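Local coordinates for adherence and virulence protein A (Streptococcus pneumoniae, PDB 6PON) that binds fibronectin and probably contributes to adherence and virulence of the pneumococcus, at residues L37-N42 with H46-S51; E179-I184 with S197-L202. All coordinates share one frame; numbering follows the deposited sequence.

Contact 1. Residues L37-N42 with H46-S51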
# COMPACT_ATOMS: atom_id res chain seq x y z
N LEU B 37 -8.94 40.19 15.24
CA LEU B 37 -10.30 40.31 15.75
C LEU B 37 -10.37 39.76 17.17
O LEU B 37 -9.94 38.63 17.42
CB LEU B 37 -11.30 39.53 14.87
CG LEU B 37 -11.26 39.68 13.35
CD1 LEU B 37 -12.41 38.92 12.73
CD2 LEU B 37 -11.33 41.15 12.96
N GLN B 38 -10.91 40.55 18.10
CA GLN B 38 -11.31 40.02 19.39
C GLN B 38 -12.73 39.48 19.25
O GLN B 38 -13.63 40.21 18.83
CB GLN B 38 -11.23 41.08 20.49
CG GLN B 38 -11.12 40.50 21.89
CD GLN B 38 -11.75 41.41 22.94
OE1 GLN B 38 -12.79 41.09 23.52
NE2 GLN B 38 -11.11 42.57 23.19
N ILE B 39 -12.91 38.20 19.57
CA ILE B 39 -14.19 37.52 19.37
C ILE B 39 -14.60 36.89 20.69
O ILE B 39 -13.82 36.13 21.28
CB ILE B 39 -14.11 36.45 18.27
CG1 ILE B 39 -13.88 37.09 16.90
CG2 ILE B 39 -15.36 35.59 18.25
CD1 ILE B 39 -13.29 36.10 15.88
N ARG B 40 -15.81 37.18 21.13
CA ARG B 40 -16.38 36.54 22.31
C ARG B 40 -17.23 35.36 21.86
O ARG B 40 -18.06 35.50 20.95
CB ARG B 40 -17.24 37.52 23.12
CG ARG B 40 -17.98 36.87 24.28
CD ARG B 40 -18.44 37.91 25.28
NE ARG B 40 -18.96 37.30 26.50
CZ ARG B 40 -18.21 36.85 27.50
NH1 ARG B 40 -16.88 36.91 27.45
NH2 ARG B 40 -18.80 36.31 28.57
N SER B 41 -17.04 34.22 22.51
CA SER B 41 -17.67 32.97 22.11
C SER B 41 -17.60 31.98 23.26
O SER B 41 -16.54 31.85 23.88
CB SER B 41 -17.00 32.40 20.87
OG SER B 41 -17.92 31.63 20.15
N ASN B 42 -18.71 31.28 23.52
CA ASN B 42 -18.80 30.33 24.64
C ASN B 42 -18.34 30.97 25.95
O ASN B 42 -17.58 30.38 26.72
CB ASN B 42 -18.00 29.06 24.35
CG ASN B 42 -18.18 28.55 22.92
OD1 ASN B 42 -19.27 28.14 22.52
ND2 ASN B 42 -17.09 28.57 22.15
N HIS B 46 -11.55 35.50 22.63
CA HIS B 46 -10.60 34.89 21.70
C HIS B 46 -10.00 35.97 20.81
O HIS B 46 -10.61 37.01 20.54
CB HIS B 46 -11.25 33.83 20.81
CG HIS B 46 -11.90 32.71 21.56
ND1 HIS B 46 -11.18 31.66 22.10
CD2 HIS B 46 -13.20 32.46 21.84
CE1 HIS B 46 -12.02 30.82 22.69
NE2 HIS B 46 -13.25 31.28 22.55
N ARG B 47 -8.79 35.69 20.33
CA ARG B 47 -8.04 36.63 19.50
C ARG B 47 -7.66 35.94 18.19
O ARG B 47 -6.81 35.04 18.17
CB ARG B 47 -6.80 37.12 20.27
CG ARG B 47 -6.18 38.38 19.73
CD ARG B 47 -5.21 39.01 20.74
NE ARG B 47 -5.90 39.56 21.90
CZ ARG B 47 -5.34 40.37 22.80
NH1 ARG B 47 -4.07 40.71 22.68
NH2 ARG B 47 -6.06 40.83 23.81
N LEU B 48 -8.30 36.38 17.09
CA LEU B 48 -8.12 35.79 15.76
C LEU B 48 -7.16 36.63 14.94
O LEU B 48 -7.41 37.83 14.72
CB LEU B 48 -9.46 35.69 15.01
CG LEU B 48 -9.41 35.00 13.64
CD1 LEU B 48 -8.85 33.58 13.77
CD2 LEU B 48 -10.78 34.98 12.90
N LEU B 49 -6.09 36.02 14.46
CA LEU B 49 -5.12 36.71 13.61
C LEU B 49 -5.30 36.26 12.17
O LEU B 49 -5.34 35.06 11.89
CB LEU B 49 -3.69 36.45 14.08
CG LEU B 49 -2.55 36.81 13.10
CD1 LEU B 49 -2.54 38.30 12.79
CD2 LEU B 49 -1.16 36.36 13.63
N LEU B 50 -5.41 37.22 11.26
CA LEU B 50 -5.31 36.96 9.84
C LEU B 50 -4.16 37.78 9.28
O LEU B 50 -4.08 38.99 9.51
CB LEU B 50 -6.60 37.32 9.11
CG LEU B 50 -7.91 36.66 9.56
CD1 LEU B 50 -8.46 37.35 10.80
CD2 LEU B 50 -8.90 36.73 8.41
N SER B 51 -3.26 37.12 8.58
CA SER B 51 -2.05 37.79 8.13
C SER B 51 -1.92 37.61 6.63
O SER B 51 -1.94 36.49 6.13
CB SER B 51 -0.82 37.25 8.88
OG SER B 51 0.36 37.78 8.34
O HOH W 1 -14.84 28.97 23.10

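Contact 2. Residues E179-I184 with S197-L202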
# COMPACT_ATOMS: atom_id res chain seq x y z
N GLU B 179 -12.60 5.27 -6.88
CA GLU B 179 -12.27 4.85 -8.23
C GLU B 179 -11.16 5.70 -8.83
O GLU B 179 -10.18 5.18 -9.39
CB GLU B 179 -13.54 4.89 -9.07
CG GLU B 179 -13.36 5.04 -10.56
CD GLU B 179 -14.67 5.49 -11.22
OE1 GLU B 179 -15.71 5.50 -10.50
OE2 GLU B 179 -14.64 5.83 -12.43
N LYS B 180 -11.29 7.03 -8.71
CA LYS B 180 -10.26 7.93 -9.22
C LYS B 180 -8.95 7.76 -8.46
O LYS B 180 -7.87 7.77 -9.06
CB LYS B 180 -10.76 9.37 -9.16
CG LYS B 180 -9.83 10.37 -9.82
CD LYS B 180 -9.70 10.07 -11.29
CE LYS B 180 -9.06 11.22 -12.05
NZ LYS B 180 -9.12 11.00 -13.54
N LEU B 181 -9.03 7.58 -7.13
CA LEU B 181 -7.82 7.50 -6.32
C LEU B 181 -7.03 6.23 -6.63
O LEU B 181 -5.80 6.27 -6.69
CB LEU B 181 -8.17 7.57 -4.83
CG LEU B 181 -7.03 7.45 -3.82
CD1 LEU B 181 -5.96 8.52 -4.04
CD2 LEU B 181 -7.55 7.51 -2.39
N PHE B 182 -7.73 5.11 -6.80
CA PHE B 182 -7.08 3.84 -7.12
C PHE B 182 -6.32 3.95 -8.44
O PHE B 182 -5.13 3.61 -8.52
CB PHE B 182 -8.13 2.73 -7.16
CG PHE B 182 -7.56 1.34 -7.15
CD1 PHE B 182 -7.11 0.75 -8.32
CD2 PHE B 182 -7.51 0.61 -5.97
CE1 PHE B 182 -6.61 -0.55 -8.32
CE2 PHE B 182 -7.00 -0.68 -5.95
CZ PHE B 182 -6.55 -1.26 -7.14
N GLU B 183 -7.00 4.42 -9.48
CA GLU B 183 -6.37 4.66 -10.78
C GLU B 183 -5.11 5.50 -10.64
O GLU B 183 -4.06 5.16 -11.20
CB GLU B 183 -7.38 5.34 -11.71
CG GLU B 183 -6.80 6.07 -12.92
CD GLU B 183 -7.85 6.94 -13.64
OE1 GLU B 183 -7.46 7.67 -14.59
OE2 GLU B 183 -9.06 6.89 -13.26
N ILE B 184 -5.20 6.60 -9.90
CA ILE B 184 -4.05 7.47 -9.69
C ILE B 184 -2.92 6.71 -9.01
O ILE B 184 -1.74 6.86 -9.36
CB ILE B 184 -4.45 8.71 -8.86
CG1 ILE B 184 -5.35 9.62 -9.69
CG2 ILE B 184 -3.22 9.46 -8.41
CD1 ILE B 184 -5.87 10.81 -8.92
N SER B 197 1.22 18.25 -7.90
CA SER B 197 0.51 18.56 -9.12
C SER B 197 -0.81 17.80 -9.25
O SER B 197 -1.73 18.28 -9.92
CB SER B 197 1.38 18.24 -10.32
OG SER B 197 0.54 18.03 -11.43
N LEU B 198 -0.91 16.61 -8.66
CA LEU B 198 -2.19 15.90 -8.71
C LEU B 198 -3.18 16.45 -7.68
O LEU B 198 -4.39 16.51 -7.93
CB LEU B 198 -1.95 14.40 -8.50
CG LEU B 198 -1.14 13.66 -9.59
CD1 LEU B 198 -0.62 12.31 -9.09
CD2 LEU B 198 -1.98 13.47 -10.82
N PHE B 199 -2.70 16.86 -6.52
CA PHE B 199 -3.60 17.18 -5.43
C PHE B 199 -3.45 18.63 -5.00
O PHE B 199 -2.37 19.22 -5.08
CB PHE B 199 -3.38 16.20 -4.27
CG PHE B 199 -3.68 14.77 -4.64
CD1 PHE B 199 -4.98 14.32 -4.72
CD2 PHE B 199 -2.66 13.88 -4.96
CE1 PHE B 199 -5.26 13.00 -5.08
CE2 PHE B 199 -2.93 12.56 -5.31
CZ PHE B 199 -4.24 12.13 -5.38
N GLN B 200 -4.59 19.20 -4.62
CA GLN B 200 -4.72 20.58 -4.19
C GLN B 200 -4.37 20.72 -2.71
O GLN B 200 -4.82 19.92 -1.89
CB GLN B 200 -6.16 21.04 -4.43
CG GLN B 200 -6.45 22.47 -4.07
CD GLN B 200 -7.93 22.78 -4.16
OE1 GLN B 200 -8.77 21.91 -3.94
NE2 GLN B 200 -8.26 24.03 -4.50
N GLY B 201 -3.58 21.74 -2.38
CA GLY B 201 -3.37 22.07 -0.99
C GLY B 201 -2.27 21.29 -0.31
O GLY B 201 -2.30 21.12 0.92
N LEU B 202 -1.30 20.80 -1.07
CA LEU B 202 -0.19 20.02 -0.55
C LEU B 202 1.07 20.86 -0.67
O LEU B 202 1.55 21.10 -1.78
CB LEU B 202 -0.06 18.70 -1.32
CG LEU B 202 -0.83 17.51 -0.73
CD1 LEU B 202 -2.24 17.88 -0.28
CD2 LEU B 202 -0.87 16.33 -1.71

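Contact 1. Residues L37-N42 with H46-S51
The imidazole of His46 meets Ile39 and Ser41 with its edge: the carbonyl oxygens of both residues lie near the ring plane, and Ser41 CB touches His46 CD2 at 3.9 Å. Helix 5-19 adds Glu18 and Leu19 to the surroundings of this side chain. With CG beside its own backbone N (chi1 -58°), the ring swings towards the end of strand 34-41, where a water lies 2.9 Å from His46 NE2 and bonds weakly to Ser41 O; its very short approach to Asn42 ND2 is doubtful. Between the strands, four backbone bonds hold the hairpin together. Leu37 and Leu48 exchange a reciprocal pair, nearly straight for Leu48 N to Leu37 O (2.8 Å, 174° at the hydrogen). The Ile39 and His46 pair is less regular: His46 N reaches Ile39 O at 2.7 Å, yet the bond bends to 131° at the hydrogen. Between these pairs sits the non-hydrogen-bonded pair Gln38 and Arg47, on the opposite face, where Arg47 NH1 bonds to Thr64 O. On the face of His46, Ile39 lays CD1 against Leu48 CB (3.9 Å), and the two side chains cross obliquely; Ile39 also touches Leu19 and Leu48 touches Leu15, both on helix 5-19. The arrangement is that of an antiparallel beta hairpin, here forming the middle two strands of a four-stranded sheet packed against a helix.

Contact 2. Residues E179-I184 with S197-L202
Ile184, Leu198 and Phe199 form a small apolar junction between two successive short helices, 178-187 and 192-198, joined by a brief loop. It lies in the helical region of this NFACT-family protein. The contact is narrow: it buries only about 150 Å² and has no hydrogen bond across it, so it rests on the fit of hydrocarbon groups. The CA atoms of Ile184 and Leu198 stay 8.7 Å apart, and their side chains span that distance by sliding past each other in opposite directions. Phe199 is the first residue to leave helical backbone angles (phi -120°, psi 145°). Its CB does not point straight at helix 178-187, but the far end of the ring reaches that helix, and Phe199 CZ comes within 4.2 Å of Leu181 CD1. The ring is buried, and Phe222 of the second subunit meets it with the ring planes at about 50°; the same Phe222 packs on Leu181, so the junction also belongs to the dimer interface.

The face of helix 178-187 bearing Lys180 and Glu183 is open to solvent. These two residues form a long, hence weak, salt bridge within the helix, Lys180 NZ to Glu183 OE1 3.9 Å. Ser197 is likewise exposed, one residue before the packed Leu198. Beyond Phe199 the chain turns away: Gln200 and Gly201 make backbone hydrogen bonds with Leu171 and Phe6.

Both branches of Ile184 are used in the tight part. Its CG2 branch, anti to the backbone N, touches Leu198 CD1 at 3.9 Å, while Ile184 CD1 meets Phe199 CZ obliquely at 4.1 Å.

From the N terminus, helix 5-19 and strand 23-28 lead into contact 1, which closes the tight hairpin between strands 34-41 and 44-51. The chain then builds the rest of that sheet and a five-stranded antiparallel sheet before entering the helical region. There contact 2 closes a second, larger loop, bringing the end of helix 192-198 back to helix 178-187 just ahead of the long helix 204-225. The two loops lie in series, neither nesting nor crossing. The centres of contact 1 and contact 2 are about 35 Å apart, on opposite sides of the chain's centre. The nearest atoms of contact 1 and contact 2 are about 16 Å apart. Contact 1 ties strands within a sheet, whereas contact 2 joins two short helices where the second subunit packs on them.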